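Local coordinates for protein D-glycerate 3-kinase (Cryptococcus neoformans var. grubii serotype A, PDB 6CKG) that probably transfers the terminal phosphate of ATP to the 3-hydroxyl of D-glycerate, at residues 104-109 against 225-230; 111-116 against 229-234; 187-192 against 295-300; 221-226 against 288-293. All coordinates share one frame; numbering follows the deposited sequence. Where two conformers were deposited one is given.

Contact 1 of 4, residues 104-109 against 225-230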
loop_
_atom_site.group_PDB
_atom_site.type_symbol
_atom_site.label_atom_id
_atom_site.label_comp_id
_atom_site.label_asym_id
_atom_site.label_seq_id
_atom_site.Cartn_x
_atom_site.Cartn_y
_atom_site.Cartn_z
ATOM N N ASN A 104 3.355 19.916 11.456
ATOM C CA ASN A 104 3.796 18.706 10.775
ATOM C C ASN A 104 3.420 18.800 9.300
ATOM O O ASN A 104 2.255 18.560 8.942
ATOM C CB ASN A 104 3.179 17.462 11.418
ATOM C CG ASN A 104 3.778 16.165 10.880
ATOM O OD1 ASN A 104 4.072 16.049 9.690
ATOM N ND2 ASN A 104 3.978 15.192 11.761
ATOM N N PRO A 105 4.355 19.138 8.416
ATOM C CA PRO A 105 4.019 19.239 6.990
ATOM C C PRO A 105 3.552 17.937 6.378
ATOM O O PRO A 105 2.827 17.960 5.375
ATOM C CB PRO A 105 5.339 19.697 6.356
ATOM C CG PRO A 105 6.393 19.215 7.306
ATOM C CD PRO A 105 5.784 19.392 8.668
ATOM N N LEU A 106 3.967 16.794 6.926
ATOM C CA LEU A 106 3.544 15.524 6.352
ATOM C C LEU A 106 2.072 15.229 6.626
ATOM O O LEU A 106 1.452 14.485 5.858
ATOM C CB LEU A 106 4.444 14.396 6.878
ATOM C CG LEU A 106 5.886 14.525 6.386
ATOM C CD1 LEU A 106 6.791 13.337 6.817
ATOM C CD2 LEU A 106 5.865 14.691 4.862
ATOM N N LEU A 107 1.490 15.814 7.672
ATOM C CA LEU A 107 0.085 15.596 7.989
ATOM C C LEU A 107 -0.820 16.723 7.502
ATOM O O LEU A 107 -2.002 16.766 7.871
ATOM C CB LEU A 107 -0.085 15.388 9.493
ATOM C CG LEU A 107 0.692 14.191 10.052
ATOM C CD1 LEU A 107 0.673 14.178 11.576
ATOM C CD2 LEU A 107 0.121 12.874 9.478
ATOM N N ASN A 108 -0.312 17.628 6.673
ATOM C CA ASN A 108 -1.145 18.733 6.226
ATOM C C ASN A 108 -1.984 18.353 5.012
ATOM O O ASN A 108 -2.620 19.221 4.411
ATOM C CB ASN A 108 -0.288 19.978 5.949
ATOM C CG ASN A 108 0.575 19.845 4.704
ATOM O OD1 ASN A 108 0.541 18.831 4.003
ATOM N ND2 ASN A 108 1.340 20.887 4.412
ATOM N N GLY A 109 -1.991 17.077 4.655
ATOM C CA GLY A 109 -2.815 16.533 3.584
ATOM C C GLY A 109 -2.635 15.032 3.567
ATOM O O GLY A 109 -1.810 14.483 4.301
ATOM N N ARG A 225 12.944 15.928 13.521
ATOM C CA ARG A 225 12.819 14.664 14.240
ATOM C C ARG A 225 11.406 14.482 14.797
ATOM O O ARG A 225 10.857 13.378 14.760
ATOM C CB ARG A 225 13.891 14.604 15.352
ATOM C CG ARG A 225 15.326 14.383 14.800
ATOM C CD ARG A 225 16.466 14.517 15.856
ATOM N NE ARG A 225 16.063 13.884 17.098
ATOM C CZ ARG A 225 15.692 14.547 18.184
ATOM N NH1 ARG A 225 15.304 13.872 19.258
ATOM N NH2 ARG A 225 15.738 15.880 18.206
ATOM N N SER A 226 10.777 15.556 15.286
ATOM C CA SER A 226 9.423 15.402 15.823
ATOM C C SER A 226 8.411 15.079 14.723
ATOM O O SER A 226 7.482 14.292 14.939
ATOM C CB SER A 226 9.005 16.659 16.590
ATOM O OG SER A 226 8.867 17.760 15.717
ATOM N N THR A 227 8.567 15.668 13.536
ATOM C CA THR A 227 7.676 15.312 12.437
ATOM C C THR A 227 7.792 13.823 12.110
ATOM O O THR A 227 6.784 13.132 11.927
ATOM C CB THR A 227 7.978 16.154 11.195
ATOM O OG1 THR A 227 7.443 17.469 11.360
ATOM C CG2 THR A 227 7.337 15.519 9.921
ATOM N N LEU A 228 9.021 13.312 12.044
ATOM C CA LEU A 228 9.212 11.905 11.690
ATOM C C LEU A 228 8.708 10.976 12.791
ATOM O O LEU A 228 8.125 9.929 12.501
ATOM C CB LEU A 228 10.687 11.629 11.378
ATOM C CG LEU A 228 11.283 12.420 10.212
ATOM C CD1 LEU A 228 12.789 12.242 10.134
ATOM C CD2 LEU A 228 10.618 12.030 8.894
ATOM N N HIS A 229 8.916 11.345 14.058
ATOM C CA HIS A 229 8.418 10.525 15.161
ATOM C C HIS A 229 6.897 10.408 15.125
ATOM O O HIS A 229 6.346 9.347 15.449
ATOM C CB HIS A 229 8.871 11.114 16.499
ATOM C CG HIS A 229 10.267 10.724 16.912
ATOM N ND1 HIS A 229 10.649 9.415 17.110
ATOM C CD2 HIS A 229 11.352 11.480 17.220
ATOM C CE1 HIS A 229 11.915 9.377 17.496
ATOM N NE2 HIS A 229 12.365 10.619 17.572
ATOM N N SER A 230 6.203 11.503 14.757
ATOM C CA SER A 230 4.743 11.478 14.656
ATOM C C SER A 230 4.272 10.464 13.617
ATOM O O SER A 230 3.354 9.680 13.872
ATOM C CB SER A 230 4.211 12.871 14.316
ATOM O OG SER A 230 4.556 13.806 15.323
HETATM O O HOH W 1 3.721 16.147 14.595
#
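Asn104 and Thr227 meet at the closest backbone approach of this contact, between a loop and the first turns of helix 225-236. Packing centres on the threonine methyl. Thr227 CG2, anti to its own backbone N (OG1 has chi1 -77°), makes a methyl-oxygen contact with Asn104 OD1 at 3.3 Å. The apolar contact comes from Leu106, which closes on the same methyl at about a right angle, its CD1 3.8 Å from Thr227 CG2. At the margin, Pro105 CD lies 3.7 Å from Thr227 OG1.

The polar part belongs to the Asn104 amide. OD1, besides touching the threonine methyl, takes a weak bond from Leu106 N at 2.9 Å, an Asx turn, and a longer, weak one from Leu107 N. ND2 rests 3.5 Å from Ser230 CB and donates to a water at 3.0 Å. That water also hydrogen-bonds Ser230 OG at 2.6 Å; Ser230 has two conformers, and this link holds for one of them, so it is tentative.

Chemically, the contact joins loop to helix through methyl packing and, in one serine conformer, a water-mediated link. The amide oxygen probably helps shape the loop, while the nitrogen reaches toward the helix.

Contact 2 of 4, residues 111-116 against 229-234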
loop_
_atom_site.group_PDB
_atom_site.type_symbol
_atom_site.label_atom_id
_atom_site.label_comp_id
_atom_site.label_asym_id
_atom_site.label_seq_id
_atom_site.Cartn_x
_atom_site.Cartn_y
_atom_site.Cartn_z
ATOM N N GLY A 111 -1.735 11.146 2.613
ATOM C CA GLY A 111 -0.566 10.441 2.146
ATOM C C GLY A 111 -0.007 9.470 3.164
ATOM O O GLY A 111 -0.182 8.250 3.069
ATOM N N PRO A 112 0.691 10.000 4.158
ATOM C CA PRO A 112 1.482 9.157 5.058
ATOM C C PRO A 112 0.624 8.555 6.163
ATOM O O PRO A 112 -0.572 8.830 6.277
ATOM C CB PRO A 112 2.523 10.133 5.629
ATOM C CG PRO A 112 1.901 11.449 5.517
ATOM C CD PRO A 112 1.024 11.427 4.297
ATOM N N ALA A 113 1.277 7.711 6.969
ATOM C CA ALA A 113 0.663 7.087 8.131
ATOM C C ALA A 113 -0.006 8.130 9.012
ATOM O O ALA A 113 0.606 9.139 9.389
ATOM C CB ALA A 113 1.724 6.309 8.927
ATOM N N GLY A 114 -1.273 7.874 9.337
ATOM C CA GLY A 114 -2.118 8.793 10.068
ATOM C C GLY A 114 -3.252 9.364 9.239
ATOM O O GLY A 114 -4.263 9.802 9.808
ATOM N N THR A 115 -3.111 9.384 7.915
ATOM C CA THR A 115 -4.101 9.992 7.036
ATOM C C THR A 115 -5.104 8.975 6.476
ATOM O O THR A 115 -5.855 9.307 5.560
ATOM C CB THR A 115 -3.404 10.726 5.885
ATOM O OG1 THR A 115 -2.736 9.781 5.036
ATOM C CG2 THR A 115 -2.372 11.781 6.421
ATOM N N HIS A 116 -5.132 7.755 7.013
ATOM C CA HIS A 116 -6.074 6.722 6.602
ATOM C C HIS A 116 -7.072 6.465 7.716
ATOM O O HIS A 116 -6.777 6.662 8.900
ATOM C CB HIS A 116 -5.349 5.408 6.228
ATOM C CG HIS A 116 -4.312 5.593 5.171
ATOM N ND1 HIS A 116 -2.978 5.780 5.468
ATOM C CD2 HIS A 116 -4.416 5.684 3.823
ATOM C CE1 HIS A 116 -2.302 5.963 4.348
ATOM N NE2 HIS A 116 -3.149 5.919 3.335
ATOM N N HIS A 229 8.916 11.345 14.058
ATOM C CA HIS A 229 8.418 10.525 15.161
ATOM C C HIS A 229 6.897 10.408 15.125
ATOM O O HIS A 229 6.346 9.347 15.449
ATOM C CB HIS A 229 8.871 11.114 16.499
ATOM C CG HIS A 229 10.267 10.724 16.912
ATOM N ND1 HIS A 229 10.649 9.415 17.110
ATOM C CD2 HIS A 229 11.352 11.480 17.220
ATOM C CE1 HIS A 229 11.915 9.377 17.496
ATOM N NE2 HIS A 229 12.365 10.619 17.572
ATOM N N SER A 230 6.203 11.503 14.757
ATOM C CA SER A 230 4.743 11.478 14.656
ATOM C C SER A 230 4.272 10.464 13.617
ATOM O O SER A 230 3.354 9.680 13.872
ATOM C CB SER A 230 4.211 12.871 14.316
ATOM O OG SER A 230 4.556 13.806 15.323
ATOM N N ILE A 231 4.877 10.479 12.428
ATOM C CA ILE A 231 4.489 9.490 11.419
ATOM C C ILE A 231 4.764 8.076 11.927
ATOM O O ILE A 231 3.949 7.159 11.740
ATOM C CB ILE A 231 5.216 9.763 10.090
ATOM C CG1 ILE A 231 4.959 11.197 9.623
ATOM C CG2 ILE A 231 4.792 8.732 9.024
ATOM C CD1 ILE A 231 3.466 11.529 9.437
ATOM N N ASN A 232 5.915 7.884 12.578
ATOM C CA ASN A 232 6.271 6.590 13.165
ATOM C C ASN A 232 5.209 6.125 14.155
ATOM O O ASN A 232 4.780 4.966 14.129
ATOM C CB ASN A 232 7.635 6.707 13.865
ATOM C CG ASN A 232 8.195 5.366 14.334
ATOM O OD1 ASN A 232 8.169 4.389 13.600
ATOM N ND2 ASN A 232 8.713 5.324 15.566
ATOM N N GLN A 233 4.806 7.013 15.069
ATOM C CA GLN A 233 3.783 6.676 16.051
ATOM C C GLN A 233 2.450 6.375 15.380
ATOM O O GLN A 233 1.710 5.482 15.816
ATOM C CB GLN A 233 3.619 7.830 17.038
ATOM C CG GLN A 233 2.957 7.425 18.335
ATOM C CD GLN A 233 3.867 6.561 19.179
ATOM O OE1 GLN A 233 5.086 6.726 19.146
ATOM N NE2 GLN A 233 3.288 5.624 19.924
ATOM N N ASN A 234 2.111 7.141 14.340
ATOM C CA ASN A 234 0.926 6.842 13.546
ATOM C C ASN A 234 1.001 5.441 12.953
ATOM O O ASN A 234 0.008 4.712 12.949
ATOM C CB ASN A 234 0.766 7.876 12.433
ATOM C CG ASN A 234 0.374 9.243 12.956
ATOM O OD1 ASN A 234 0.165 9.427 14.152
ATOM N ND2 ASN A 234 0.305 10.214 12.065
#
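Ile231 and Asn234, one turn apart on helix 225-236, face Ala113 through different torsions. In Ile231, CG2 stands anti to the backbone N and chi2 of -58° brings CD1 up to the loop, 3.7 Å from Ala113 O. In Asn234, chi1 of -70° places CG beside the backbone N, and chi2 near zero turns OD1 to the same side as CA, leaving ND2 on the far side of CG, at the loop carbonyl.

The resulting bond, Asn234 ND2 to Ala113 O, spans 2.9 Å and is nearly straight, with an N-H...O angle of 163°. The oxygen lies in the asparagine amide plane, although the donor is tilted from the plane of the carbonyl. Gly114 CA packs against the same ND2 at 3.4 Å. Apolar contacts complete the grip: Ala113 CB is 3.9 Å from Ile231 CG2, while Pro112 CB lies 4.2 Å from Ile231 CD1.

Inside the loop, Thr115 OG1 accepts from Gly111 N and donates to Pro112 O at 2.7 Å. Pro112 O also receives Thr115 N, so two donors from one residue hold it. Tyr238 OH hydrogen-bonds Gly114 N from beyond the segment.

The loop makes a type II beta turn from Pro112 to Thr115, with glycine at the third position as this turn favours; its Ala113-Gly114 peptide offers the carbonyl that an asparagine side chain on the helix secures.

Contact 3 of 4, residues 187-192 against 295-300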
loop_
_atom_site.group_PDB
_atom_site.type_symbol
_atom_site.label_atom_id
_atom_site.label_comp_id
_atom_site.label_asym_id
_atom_site.label_seq_id
_atom_site.Cartn_x
_atom_site.Cartn_y
_atom_site.Cartn_z
ATOM N N GLY A 187 6.739 -1.057 8.541
ATOM C CA GLY A 187 6.843 -1.266 9.969
ATOM C C GLY A 187 7.382 -0.059 10.733
ATOM O O GLY A 187 8.313 0.625 10.290
ATOM N N PRO A 188 6.799 0.223 11.899
ATOM C CA PRO A 188 7.309 1.311 12.741
ATOM C C PRO A 188 8.650 0.933 13.357
ATOM O O PRO A 188 9.047 -0.234 13.385
ATOM C CB PRO A 188 6.237 1.455 13.815
ATOM C CG PRO A 188 5.724 0.024 13.961
ATOM C CD PRO A 188 5.687 -0.498 12.546
ATOM N N LEU A 189 9.337 1.938 13.886
ATOM C CA LEU A 189 10.634 1.756 14.524
ATOM C C LEU A 189 10.536 2.027 16.018
ATOM O O LEU A 189 9.655 2.756 16.480
ATOM C CB LEU A 189 11.693 2.690 13.911
ATOM C CG LEU A 189 11.852 2.633 12.388
ATOM C CD1 LEU A 189 12.761 3.743 11.864
ATOM C CD2 LEU A 189 12.358 1.258 11.949
ATOM N N SER A 190 11.454 1.433 16.779
ATOM C CA SER A 190 11.663 1.929 18.127
ATOM C C SER A 190 12.141 3.374 18.035
ATOM O O SER A 190 12.668 3.812 17.011
ATOM C CB SER A 190 12.688 1.078 18.881
ATOM O OG SER A 190 13.979 1.295 18.357
ATOM N N ASN A 191 11.910 4.131 19.103
ATOM C CA ASN A 191 12.389 5.510 19.124
ATOM C C ASN A 191 13.888 5.564 18.853
ATOM O O ASN A 191 14.350 6.358 18.029
ATOM C CB ASN A 191 12.048 6.164 20.466
ATOM C CG ASN A 191 10.556 6.299 20.671
ATOM O OD1 ASN A 191 9.768 6.105 19.735
ATOM N ND2 ASN A 191 10.154 6.618 21.890
ATOM N N ASP A 192 14.655 4.686 19.512
ATOM C CA ASP A 192 16.111 4.688 19.367
ATOM C C ASP A 192 16.524 4.391 17.933
ATOM O O ASP A 192 17.503 4.957 17.430
ATOM C CB ASP A 192 16.741 3.658 20.303
ATOM C CG ASP A 192 16.548 3.989 21.773
ATOM O OD1 ASP A 192 16.014 5.076 22.110
ATOM O OD2 ASP A 192 16.938 3.141 22.593
ATOM N N TYR A 295 9.452 5.502 2.841
ATOM C CA TYR A 295 10.254 4.443 2.232
ATOM C C TYR A 295 11.578 4.275 2.963
ATOM O O TYR A 295 11.993 3.151 3.265
ATOM C CB TYR A 295 10.514 4.748 0.752
ATOM C CG TYR A 295 9.312 4.630 -0.170
ATOM C CD1 TYR A 295 8.912 3.398 -0.677
ATOM C CD2 TYR A 295 8.612 5.757 -0.571
ATOM C CE1 TYR A 295 7.818 3.291 -1.539
ATOM C CE2 TYR A 295 7.517 5.659 -1.430
ATOM C CZ TYR A 295 7.127 4.430 -1.906
ATOM O OH TYR A 295 6.050 4.349 -2.763
ATOM N N GLU A 296 12.260 5.392 3.244
ATOM C CA GLU A 296 13.580 5.332 3.872
ATOM C C GLU A 296 13.516 4.700 5.260
ATOM O O GLU A 296 14.369 3.877 5.614
ATOM C CB GLU A 296 14.187 6.734 3.951
ATOM C CG GLU A 296 14.495 7.350 2.587
ATOM C CD GLU A 296 14.970 8.790 2.676
ATOM O OE1 GLU A 296 15.322 9.239 3.781
ATOM O OE2 GLU A 296 15.018 9.471 1.631
ATOM N N LEU A 297 12.515 5.071 6.061
ATOM C CA LEU A 297 12.454 4.663 7.461
ATOM C C LEU A 297 11.757 3.327 7.699
ATOM O O LEU A 297 12.146 2.589 8.610
ATOM C CB LEU A 297 11.728 5.726 8.282
ATOM C CG LEU A 297 12.444 7.062 8.457
ATOM C CD1 LEU A 297 11.570 7.966 9.296
ATOM C CD2 LEU A 297 13.797 6.851 9.122
ATOM N N PHE A 298 10.699 3.021 6.948
ATOM C CA PHE A 298 9.747 1.992 7.359
ATOM C C PHE A 298 9.630 0.815 6.399
ATOM O O PHE A 298 8.974 -0.176 6.741
ATOM C CB PHE A 298 8.339 2.594 7.520
ATOM C CG PHE A 298 8.286 3.827 8.367
ATOM C CD1 PHE A 298 8.901 3.871 9.614
ATOM C CD2 PHE A 298 7.614 4.949 7.912
ATOM C CE1 PHE A 298 8.831 5.019 10.395
ATOM C CE2 PHE A 298 7.549 6.080 8.671
ATOM C CZ PHE A 298 8.170 6.122 9.916
ATOM N N GLN A 299 10.192 0.914 5.201
ATOM C CA GLN A 299 9.992 -0.130 4.202
ATOM C C GLN A 299 10.564 -1.469 4.653
ATOM O O GLN A 299 10.057 -2.521 4.252
ATOM C CB GLN A 299 10.634 0.308 2.889
ATOM C CG GLN A 299 10.337 -0.546 1.691
ATOM C CD GLN A 299 10.946 0.039 0.442
ATOM O OE1 GLN A 299 10.312 0.068 -0.616
ATOM N NE2 GLN A 299 12.175 0.529 0.557
ATOM N N ASP A 300 11.608 -1.465 5.489
ATOM C CA ASP A 300 12.217 -2.735 5.868
ATOM C C ASP A 300 11.327 -3.557 6.784
ATOM O O ASP A 300 11.525 -4.775 6.882
ATOM C CB ASP A 300 13.580 -2.514 6.537
ATOM C CG ASP A 300 14.580 -1.865 5.606
ATOM O OD1 ASP A 300 14.723 -2.340 4.459
ATOM O OD2 ASP A 300 15.200 -0.860 6.013
#
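Gly187 and Phe298 share the hydrogen bond of this contact, which ties the chain leading into helix 191-204 to the last part of helix 281-298. Gly187 N donates to Phe298 O over 3.0 Å, with an N-H...O angle of 154°; the donor lies in the carbonyl plane, on a lone pair. A loop N-H therefore serves a carbonyl in the C-terminal part of the 281-298 region, just before the 3-10 residues Gln299 and Asp300.

Van der Waals contacts follow along the Phe298 ring. Gly187 O lies 3.4 Å from Phe298 CD1, approaching the ring obliquely. Leu189 CG meets the ring at its edge, near the plane, 4.2 Å from Phe298 CD1. Within the helix segment itself, Leu297 CB lies over one face of the same ring, offset toward its rim.

Leu189 also spreads its branches about a polar atom. Chi1 of -53° sets Leu189 CG anti to the carbonyl carbon; CG lies 3.8 Å from Leu297 O, and both methyls, CD1 and CD2, also pack on that oxygen. Leu189 CD1 is 4.2 Å from Leu297 CB. The oxygen has a polar partner besides, Lys197 NZ of helix 191-204. Asn232 OD1, on helix 225-236, accepts from Leu189 N.

Farther along, Ser190 OG accepts from Lys193 N. The contact thus joins a serine N-cap, Ser190 before helix 191-204, to a lead-in loop that hydrogen-bonds the C-terminal region of helix 281-298.

Contact 4 of 4, residues 221-226 against 288-293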
loop_
_atom_site.group_PDB
_atom_site.type_symbol
_atom_site.label_atom_id
_atom_site.label_comp_id
_atom_site.label_asym_id
_atom_site.label_seq_id
_atom_site.Cartn_x
_atom_site.Cartn_y
_atom_site.Cartn_z
ATOM N N LEU A 221 16.100 14.052 6.068
ATOM C CA LEU A 221 16.768 15.274 6.514
ATOM C C LEU A 221 15.986 16.529 6.153
ATOM O O LEU A 221 16.341 17.608 6.630
ATOM C CB LEU A 221 18.175 15.373 5.924
ATOM C CG LEU A 221 19.184 14.294 6.350
ATOM C CD1 LEU A 221 20.536 14.558 5.735
ATOM C CD2 LEU A 221 19.306 14.235 7.870
ATOM N N LEU A 222 14.944 16.420 5.317
ATOM C CA LEU A 222 14.094 17.573 5.044
ATOM C C LEU A 222 13.132 17.873 6.184
ATOM O O LEU A 222 12.487 18.926 6.170
ATOM C CB LEU A 222 13.294 17.352 3.752
ATOM C CG LEU A 222 14.075 17.248 2.438
ATOM C CD1 LEU A 222 13.186 16.674 1.351
ATOM C CD2 LEU A 222 14.632 18.612 2.021
ATOM N N TYR A 223 13.031 16.991 7.172
ATOM C CA TYR A 223 11.984 17.060 8.180
ATOM C C TYR A 223 12.594 17.049 9.574
ATOM O O TYR A 223 13.680 16.504 9.789
ATOM C CB TYR A 223 11.002 15.883 7.990
ATOM C CG TYR A 223 10.326 15.953 6.640
ATOM C CD1 TYR A 223 9.262 16.829 6.418
ATOM C CD2 TYR A 223 10.774 15.177 5.573
ATOM C CE1 TYR A 223 8.659 16.923 5.168
ATOM C CE2 TYR A 223 10.172 15.257 4.327
ATOM C CZ TYR A 223 9.119 16.122 4.134
ATOM O OH TYR A 223 8.539 16.191 2.895
ATOM N N SER A 224 11.876 17.641 10.522
ATOM C CA SER A 224 12.318 17.604 11.905
ATOM C C SER A 224 12.168 16.198 12.472
ATOM O O SER A 224 11.366 15.387 11.997
ATOM C CB SER A 224 11.507 18.575 12.764
ATOM O OG SER A 224 10.160 18.125 12.836
ATOM N N ARG A 225 12.944 15.928 13.521
ATOM C CA ARG A 225 12.819 14.664 14.240
ATOM C C ARG A 225 11.406 14.482 14.797
ATOM O O ARG A 225 10.857 13.378 14.760
ATOM C CB ARG A 225 13.891 14.604 15.352
ATOM C CG ARG A 225 15.326 14.383 14.800
ATOM C CD ARG A 225 16.466 14.517 15.856
ATOM N NE ARG A 225 16.063 13.884 17.098
ATOM C CZ ARG A 225 15.692 14.547 18.184
ATOM N NH1 ARG A 225 15.304 13.872 19.258
ATOM N NH2 ARG A 225 15.738 15.880 18.206
ATOM N N SER A 226 10.777 15.556 15.286
ATOM C CA SER A 226 9.423 15.402 15.823
ATOM C C SER A 226 8.411 15.079 14.723
ATOM O O SER A 226 7.482 14.292 14.939
ATOM C CB SER A 226 9.005 16.659 16.590
ATOM O OG SER A 226 8.867 17.760 15.717
ATOM N N ILE A 288 6.715 13.758 -4.151
ATOM C CA ILE A 288 7.377 12.504 -3.822
ATOM C C ILE A 288 8.257 12.680 -2.587
ATOM O O ILE A 288 8.475 11.724 -1.832
ATOM C CB ILE A 288 8.166 11.991 -5.042
ATOM C CG1 ILE A 288 7.218 11.350 -6.068
ATOM C CG2 ILE A 288 9.231 10.965 -4.645
ATOM C CD1 ILE A 288 6.468 10.099 -5.560
ATOM N N ASN A 289 8.738 13.900 -2.334
ATOM C CA ASN A 289 9.521 14.150 -1.131
ATOM C C ASN A 289 8.700 13.965 0.139
ATOM O O ASN A 289 9.285 13.773 1.209
ATOM C CB ASN A 289 10.121 15.560 -1.166
ATOM C CG ASN A 289 11.298 15.668 -2.107
ATOM O OD1 ASN A 289 11.912 14.670 -2.465
ATOM N ND2 ASN A 289 11.626 16.887 -2.504
ATOM N N ARG A 290 7.368 14.031 0.056
ATOM C CA ARG A 290 6.535 13.722 1.216
ATOM C C ARG A 290 6.434 12.217 1.476
ATOM O O ARG A 290 6.251 11.812 2.628
ATOM C CB ARG A 290 5.129 14.319 1.049
ATOM C CG ARG A 290 5.038 15.854 1.298
ATOM C CD ARG A 290 3.592 16.436 1.192
ATOM N NE ARG A 290 2.719 16.068 2.318
ATOM C CZ ARG A 290 1.713 15.191 2.239
ATOM N NH1 ARG A 290 0.980 14.904 3.309
ATOM N NH2 ARG A 290 1.433 14.604 1.087
ATOM N N TYR A 291 6.539 11.379 0.436
ATOM C CA TYR A 291 6.467 9.930 0.604
ATOM C C TYR A 291 7.818 9.286 0.887
ATOM O O TYR A 291 7.877 8.297 1.626
ATOM C CB TYR A 291 5.868 9.274 -0.646
ATOM C CG TYR A 291 4.408 9.594 -0.844
ATOM C CD1 TYR A 291 4.007 10.802 -1.427
ATOM C CD2 TYR A 291 3.423 8.700 -0.433
ATOM C CE1 TYR A 291 2.666 11.099 -1.598
ATOM C CE2 TYR A 291 2.084 8.991 -0.600
ATOM C CZ TYR A 291 1.713 10.185 -1.186
ATOM O OH TYR A 291 0.381 10.465 -1.346
ATOM N N MET A 292 8.891 9.805 0.293
ATOM C CA MET A 292 10.209 9.181 0.417
ATOM C C MET A 292 10.685 8.945 1.851
ATOM O O MET A 292 11.339 7.916 2.084
ATOM C CB MET A 292 11.247 10.020 -0.344
ATOM C CG MET A 292 11.552 9.522 -1.738
ATOM S SD MET A 292 12.197 7.833 -1.776
ATOM C CE MET A 292 10.962 7.095 -2.824
ATOM N N PRO A 293 10.435 9.825 2.834
ATOM C CA PRO A 293 10.873 9.492 4.202
ATOM C C PRO A 293 10.256 8.208 4.720
ATOM O O PRO A 293 10.902 7.485 5.488
ATOM C CB PRO A 293 10.425 10.701 5.037
ATOM C CG PRO A 293 10.105 11.765 4.075
ATOM C CD PRO A 293 9.765 11.137 2.777
#
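Tyr223 reaches across to Asn289, Arg290 and Pro293 from the loop that precedes helix 225-236. Its CB points toward helix 281-298, and chi1 of -62° sets CG anti to the carbonyl carbon. Along one side of the ring, CD2 comes within 3.8 Å of Pro293 CG, and CE2 approaches that atom more closely, at 3.5 Å; the two side chains cross at about a right angle. CE2 and then CZ pass Asn289 O, which lies at the ring edge near its plane. At the tip, OH donates a weak hydrogen bond to Asn289 O at 3.0 Å and packs 3.6 Å from Arg290 CA.

The proline offers an explanation for this acceptor. Asn289 O would ordinarily receive the N-H four residues on, but Pro293 has none to give, and the helix kinks there; the tyrosine hydroxyl probably compensates in part through its weak bond. Beside the ring, Leu222 CD1 packs on the Asn289 side chain, 4.1 Å from its CB and CG.

Arg290 contributes its aliphatic start, with CG 3.9 Å from Tyr223 OH, while its guanidinium turns elsewhere and NH2 hydrogen-bonds Arg110 O. Tyr223 is thus set between helix 281-298 and the start of helix 225-236, whose Leu228 touches both the tyrosine and Pro293; helix 258-273 packs against helix 281-298 through Met292 and Ile288.

Overall arrangement
Three of the four contacts use helix 225-236 or its approach, and contacts 3 and 4 follow helix 281-298 from one turn to the next. Contacts 1 and 2 lie about 8 Å apart between centres, joined by Leu107 CD2 packing 3.6 Å from Ile231 CD1. Contact 4, its centre also about 8 Å from that of contact 1, meets it through Leu106 CD2 at 3.6 Å from Tyr223 CE1. The centres of contacts 2 and 3 are about 12 Å apart, and Ile231 CG2 packs 3.8 Å from Phe298 CE2. Tyr295 OH hydrogen-bonds Gln56 OE1 in what the sequence suggests is the P-loop, partly unmodelled, after strand 48-53; this ties helix 281-298 to the probable nucleotide-binding region.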